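Local coordinates for protein thioredoxin (Bacillus cereus, PDB 3ZIT) that probably transfers electrons in thiol-disulfide exchange, as a small glutaredoxin-like member of the thioredoxin superfamily, at residues Lys19-His24 and Glu69-Leu74; Asn25-Glu30 and Gln73-Glu78. The protein carries 1 engineered substitution. One frame throughout, in Å; residues are numbered along the deposited sequence.

Overall arrangement
Contacts 1 and 2 join the same two parts of the chain by van der Waals packing, in which carbon atoms of Q72 and N25 take part beside the apolar side chains. Contact 1 sets helix 13-24 beside helix 68-75 and is largely buried: F21, L22 and L71 are enclosed, while Q72, which meets the aromatic ring, is partly exposed. Contact 2 follows directly where both helices end, pairing the loop 25-30 with the C-terminal residues 73-78; its touching residues are all partly exposed, and small aliphatic groups replace the ring. Their centres are about 6 Å apart. They share Q73 and L74, and L22 CD2 meets L75 CD1 at 3.5 Å, joining one patch to the next.

Contact 1 (Lys19-His24 and Glu69-Leu74); sequences KEFLKH and EKLQQL
The ring of F21 reaches across to Q72, where F21 CZ lies 3.4 Å from Q72 CG, at the ring's edge. With F21 CG anti to the backbone N (chi1 171°), the phenyl group is carried out toward helix 68-75, and the two side chains cross at about a right angle. The edge thus meets the aliphatic part of the glutamine, and the amide oxygen lies further along the same edge: Q72 OE1 is in the ring plane, 3.8 Å from F21 CZ, while ring and amide planes are 47° apart.

The contacts of L71 are looser. L71 CD1 stands 4.5 Å from F21 CD2, approaching the ring obliquely, and equally far from L22 CD2. In the thioredoxin-type fold these two helices lie side by side on the sheet; here the axes of segments 19-24 and 69-74 are 11.7 Å apart and cross at -33°, so long side chains must span the gap. L71 also rests on strands 55-58 (V56, I58) and 61-64 (V63), and L22 on V6 of strand 4-8.

Charge stays away from the interface: K23 NZ bridges to E20 OE2 at 2.7 Å within helix 13-24. F66 of the second subunit packs on F21.

Contact 2 (Asn25-Glu30 and Gln73-Glu78); sequences NNVAYE and QLLNIE
N25 faces I77 and V27 faces L75 across two segments of different make-up: 25-30 follows helix 13-24, while 73-78 takes in the last residues of helix 68-75 and the tail after it. The CA atoms of N25 and I77 are 7.3 Å apart, those of V27 and L75 8.3 Å, and the numbering runs in opposite senses along the two segments. Both helices finish in the same way. N26 and N76 take up positive phi (58° in each) as the first residues to leave helical geometry, and two bonds back into the last turn make each ending a Schellman motif; the bond from N76 N to Q73 O, 3.2 Å, belongs to the second. The residue after each turn, V27 or I77, then points its side chain back toward the other segment.

The methyl I77 CD1 lies along CB and the amide carbon of N25, 3.8 Å from N25 CB and equally close to N25 CG, the two side chains crossing at about a right angle. The tip gets there because I77 CG1 sits between the backbone N and the carbonyl carbon (chi1 54°) with CD1 extended beyond it. The amide nitrogen of the asparagine is engaged elsewhere: N25 ND2 bonds to F21 O, back in the last turns of helix 13-24. A single methyl of V27, CG2, serves two partners, lying 4.3 Å from L75 CD1 and the same distance from I77 CG2.

Around this partly exposed patch, V27 also touches I4 of strand 4-8, and L75 reaches L22 on helix 13-24 and I58 on strand 55-58. The loop then runs on to E30, whose backbone pairs with I4 and V6, taking the chain into strand 30-33, at the edge of the sheet beside strand 4-8.

Contact 1 (Lys19-His24 and Glu69-Leu74)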
# COMPACT_ATOMS: atom_id res chain seq x y z
N LYS B 19 3.14 -4.67 4.02
CA LYS B 19 4.42 -5.36 3.84
C LYS B 19 5.06 -4.99 2.50
O LYS B 19 6.26 -4.77 2.44
CB LYS B 19 4.21 -6.86 3.93
CG LYS B 19 3.95 -7.41 5.31
CD LYS B 19 3.43 -8.88 5.26
CE LYS B 19 3.27 -9.76 6.39
NZ LYS B 19 3.07 -11.03 5.62
N GLU B 20 4.27 -4.93 1.42
CA GLU B 20 4.84 -4.57 0.14
C GLU B 20 5.35 -3.18 0.10
O GLU B 20 6.36 -2.90 -0.56
CB GLU B 20 3.85 -4.90 -0.98
CG GLU B 20 3.58 -6.45 -1.07
CD GLU B 20 4.85 -7.28 -1.43
OE1 GLU B 20 5.56 -6.80 -2.32
OE2 GLU B 20 5.12 -8.40 -0.86
N PHE B 21 4.64 -2.25 0.75
CA PHE B 21 5.11 -0.86 0.93
C PHE B 21 6.52 -0.88 1.64
O PHE B 21 7.42 -0.19 1.24
CB PHE B 21 4.06 -0.09 1.67
CG PHE B 21 4.53 1.29 2.10
CD1 PHE B 21 4.49 2.32 1.12
CD2 PHE B 21 5.00 1.54 3.34
CE1 PHE B 21 4.92 3.60 1.37
CE2 PHE B 21 5.47 2.88 3.68
CZ PHE B 21 5.36 3.85 2.63
N LEU B 22 6.57 -1.59 2.74
CA LEU B 22 7.84 -1.66 3.47
C LEU B 22 8.93 -2.29 2.62
O LEU B 22 10.06 -1.77 2.62
CB LEU B 22 7.64 -2.47 4.76
CG LEU B 22 6.77 -1.82 5.77
CD1 LEU B 22 6.49 -2.86 6.92
CD2 LEU B 22 7.23 -0.49 6.27
N LYS B 23 8.64 -3.35 1.88
CA LYS B 23 9.62 -3.95 0.96
C LYS B 23 10.06 -2.99 -0.08
O LYS B 23 11.24 -2.89 -0.42
CB LYS B 23 9.11 -5.23 0.39
CG LYS B 23 9.03 -6.37 1.28
CD LYS B 23 8.15 -7.48 0.67
CE LYS B 23 8.82 -8.64 0.05
NZ LYS B 23 7.61 -9.43 -0.39
N HIS B 24 9.12 -2.29 -0.69
CA HIS B 24 9.51 -1.34 -1.75
C HIS B 24 10.42 -0.22 -1.25
O HIS B 24 11.26 0.29 -2.01
CB HIS B 24 8.23 -0.76 -2.34
CG HIS B 24 8.55 0.05 -3.54
ND1 HIS B 24 9.15 -0.46 -4.66
CD2 HIS B 24 8.55 1.38 -3.66
CE1 HIS B 24 9.38 0.55 -5.48
NE2 HIS B 24 9.00 1.67 -4.90
N GLU B 69 0.79 7.02 5.78
CA GLU B 69 1.54 8.27 6.00
C GLU B 69 2.22 8.28 7.37
O GLU B 69 3.34 8.71 7.50
CB GLU B 69 0.67 9.52 5.77
CG GLU B 69 0.34 9.70 4.30
CD GLU B 69 0.22 11.14 3.79
OE1 GLU B 69 -0.77 11.84 4.17
OE2 GLU B 69 1.06 11.61 3.01
N LYS B 70 1.56 7.76 8.38
CA LYS B 70 2.16 7.71 9.73
C LYS B 70 3.33 6.75 9.71
O LYS B 70 4.38 7.03 10.28
CB LYS B 70 1.10 7.23 10.72
CG LYS B 70 1.58 7.11 12.12
CD LYS B 70 1.85 8.38 12.68
CE LYS B 70 1.98 8.32 14.21
NZ LYS B 70 2.36 9.63 14.71
N LEU B 71 3.24 5.62 9.03
CA LEU B 71 4.42 4.73 8.87
C LEU B 71 5.58 5.45 8.20
O LEU B 71 6.71 5.31 8.65
CB LEU B 71 4.01 3.52 8.08
CG LEU B 71 3.16 2.52 8.59
CD1 LEU B 71 3.35 1.33 7.49
CD2 LEU B 71 3.65 1.97 9.88
N GLN B 72 5.29 6.13 7.11
CA GLN B 72 6.33 6.82 6.40
C GLN B 72 7.03 7.77 7.34
O GLN B 72 8.26 7.87 7.29
CB GLN B 72 5.75 7.62 5.25
CG GLN B 72 5.42 6.89 4.07
CD GLN B 72 5.23 7.84 2.92
OE1 GLN B 72 5.58 7.52 1.81
NE2 GLN B 72 4.66 9.01 3.18
N GLN B 73 6.27 8.58 8.11
CA GLN B 73 6.84 9.55 9.01
C GLN B 73 7.73 8.88 10.04
O GLN B 73 8.85 9.25 10.22
CB GLN B 73 5.70 10.32 9.74
CG GLN B 73 4.91 11.37 8.97
CD GLN B 73 3.56 11.76 9.57
OE1 GLN B 73 3.21 11.66 10.83
NE2 GLN B 73 2.76 12.27 8.65
N LEU B 74 7.22 7.85 10.69
CA LEU B 74 7.98 7.19 11.77
C LEU B 74 9.22 6.45 11.29
O LEU B 74 10.16 6.27 12.01
CB LEU B 74 7.07 6.26 12.55
CG LEU B 74 6.02 6.94 13.40
CD1 LEU B 74 5.15 5.89 14.02
CD2 LEU B 74 6.56 7.96 14.44

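Contact 2 (Asn25-Glu30 and Gln73-Glu78)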
# COMPACT_ATOMS: atom_id res chain seq x y z
N ASN B 25 10.28 0.12 0.03
CA ASN B 25 11.11 1.06 0.69
C ASN B 25 12.35 0.46 1.35
O ASN B 25 13.03 1.13 2.09
CB ASN B 25 10.26 1.92 1.67
CG ASN B 25 9.43 2.91 0.93
OD1 ASN B 25 9.93 3.97 0.54
ND2 ASN B 25 8.12 2.58 0.73
N ASN B 26 12.55 -0.83 1.17
CA ASN B 26 13.73 -1.55 1.66
C ASN B 26 13.89 -1.42 3.15
O ASN B 26 15.00 -1.28 3.67
CB ASN B 26 14.95 -1.12 0.90
CG ASN B 26 14.77 -1.38 -0.55
OD1 ASN B 26 14.61 -2.51 -0.95
ND2 ASN B 26 14.67 -0.32 -1.34
N VAL B 27 12.79 -1.52 3.89
CA VAL B 27 12.79 -1.44 5.31
C VAL B 27 13.15 -2.78 5.92
O VAL B 27 12.69 -3.82 5.46
CB VAL B 27 11.39 -0.99 5.83
CG1 VAL B 27 11.24 -1.11 7.29
CG2 VAL B 27 11.13 0.47 5.36
N ALA B 28 14.00 -2.75 6.97
CA ALA B 28 14.48 -3.99 7.62
C ALA B 28 13.54 -4.35 8.73
O ALA B 28 13.82 -4.13 9.87
CB ALA B 28 15.88 -3.77 8.14
N TYR B 29 12.43 -5.01 8.44
CA TYR B 29 11.42 -5.42 9.42
C TYR B 29 11.44 -6.92 9.70
O TYR B 29 11.97 -7.71 8.89
CB TYR B 29 9.99 -5.02 8.97
CG TYR B 29 9.52 -5.66 7.75
CD1 TYR B 29 9.75 -5.12 6.52
CD2 TYR B 29 8.79 -6.87 7.78
CE1 TYR B 29 9.28 -5.74 5.32
CE2 TYR B 29 8.29 -7.48 6.65
CZ TYR B 29 8.55 -6.91 5.41
OH TYR B 29 8.05 -7.52 4.26
N GLU B 30 10.86 -7.32 10.82
CA GLU B 30 10.52 -8.73 11.16
C GLU B 30 9.03 -8.83 11.22
O GLU B 30 8.37 -7.95 11.79
CB GLU B 30 11.15 -9.12 12.48
CG GLU B 30 12.67 -9.03 12.45
CD GLU B 30 13.30 -9.87 13.52
OE1 GLU B 30 12.61 -10.76 14.14
OE2 GLU B 30 14.52 -9.72 13.69
N GLN B 73 6.27 8.58 8.11
CA GLN B 73 6.84 9.55 9.01
C GLN B 73 7.73 8.88 10.04
O GLN B 73 8.85 9.25 10.22
CB GLN B 73 5.70 10.32 9.74
CG GLN B 73 4.91 11.37 8.97
CD GLN B 73 3.56 11.76 9.57
OE1 GLN B 73 3.21 11.66 10.83
NE2 GLN B 73 2.76 12.27 8.65
N LEU B 74 7.22 7.85 10.69
CA LEU B 74 7.98 7.19 11.77
C LEU B 74 9.22 6.45 11.29
O LEU B 74 10.16 6.27 12.01
CB LEU B 74 7.07 6.26 12.55
CG LEU B 74 6.02 6.94 13.40
CD1 LEU B 74 5.15 5.89 14.02
CD2 LEU B 74 6.56 7.96 14.44
N LEU B 75 9.21 6.01 10.03
CA LEU B 75 10.31 5.23 9.50
C LEU B 75 11.34 6.13 8.95
O LEU B 75 12.43 5.62 8.57
CB LEU B 75 9.84 4.25 8.48
CG LEU B 75 9.07 3.08 9.08
CD1 LEU B 75 8.30 2.33 7.99
CD2 LEU B 75 9.94 2.13 9.90
N ASN B 76 11.10 7.44 8.84
CA ASN B 76 12.13 8.35 8.35
C ASN B 76 12.61 7.98 6.98
O ASN B 76 13.79 8.07 6.68
CB ASN B 76 13.36 8.54 9.32
CG ASN B 76 12.87 9.04 10.63
OD1 ASN B 76 12.07 9.96 10.71
ND2 ASN B 76 13.41 8.43 11.69
N ILE B 77 11.63 7.62 6.12
CA ILE B 77 11.94 7.01 4.80
C ILE B 77 11.51 7.85 3.63
O ILE B 77 11.96 7.54 2.52
CB ILE B 77 11.41 5.60 4.57
CG1 ILE B 77 9.92 5.52 4.84
CG2 ILE B 77 12.26 4.61 5.30
CD1 ILE B 77 9.24 4.25 4.45
N GLU B 78 10.73 8.87 3.82
CA GLU B 78 10.25 9.52 2.62
C GLU B 78 11.39 10.26 1.89
O GLU B 78 11.42 10.20 0.67
CB GLU B 78 9.16 10.49 2.96
CG GLU B 78 8.73 11.29 1.76
CD GLU B 78 7.71 12.34 2.06
OE1 GLU B 78 7.01 12.15 3.10
OE2 GLU B 78 7.57 13.29 1.25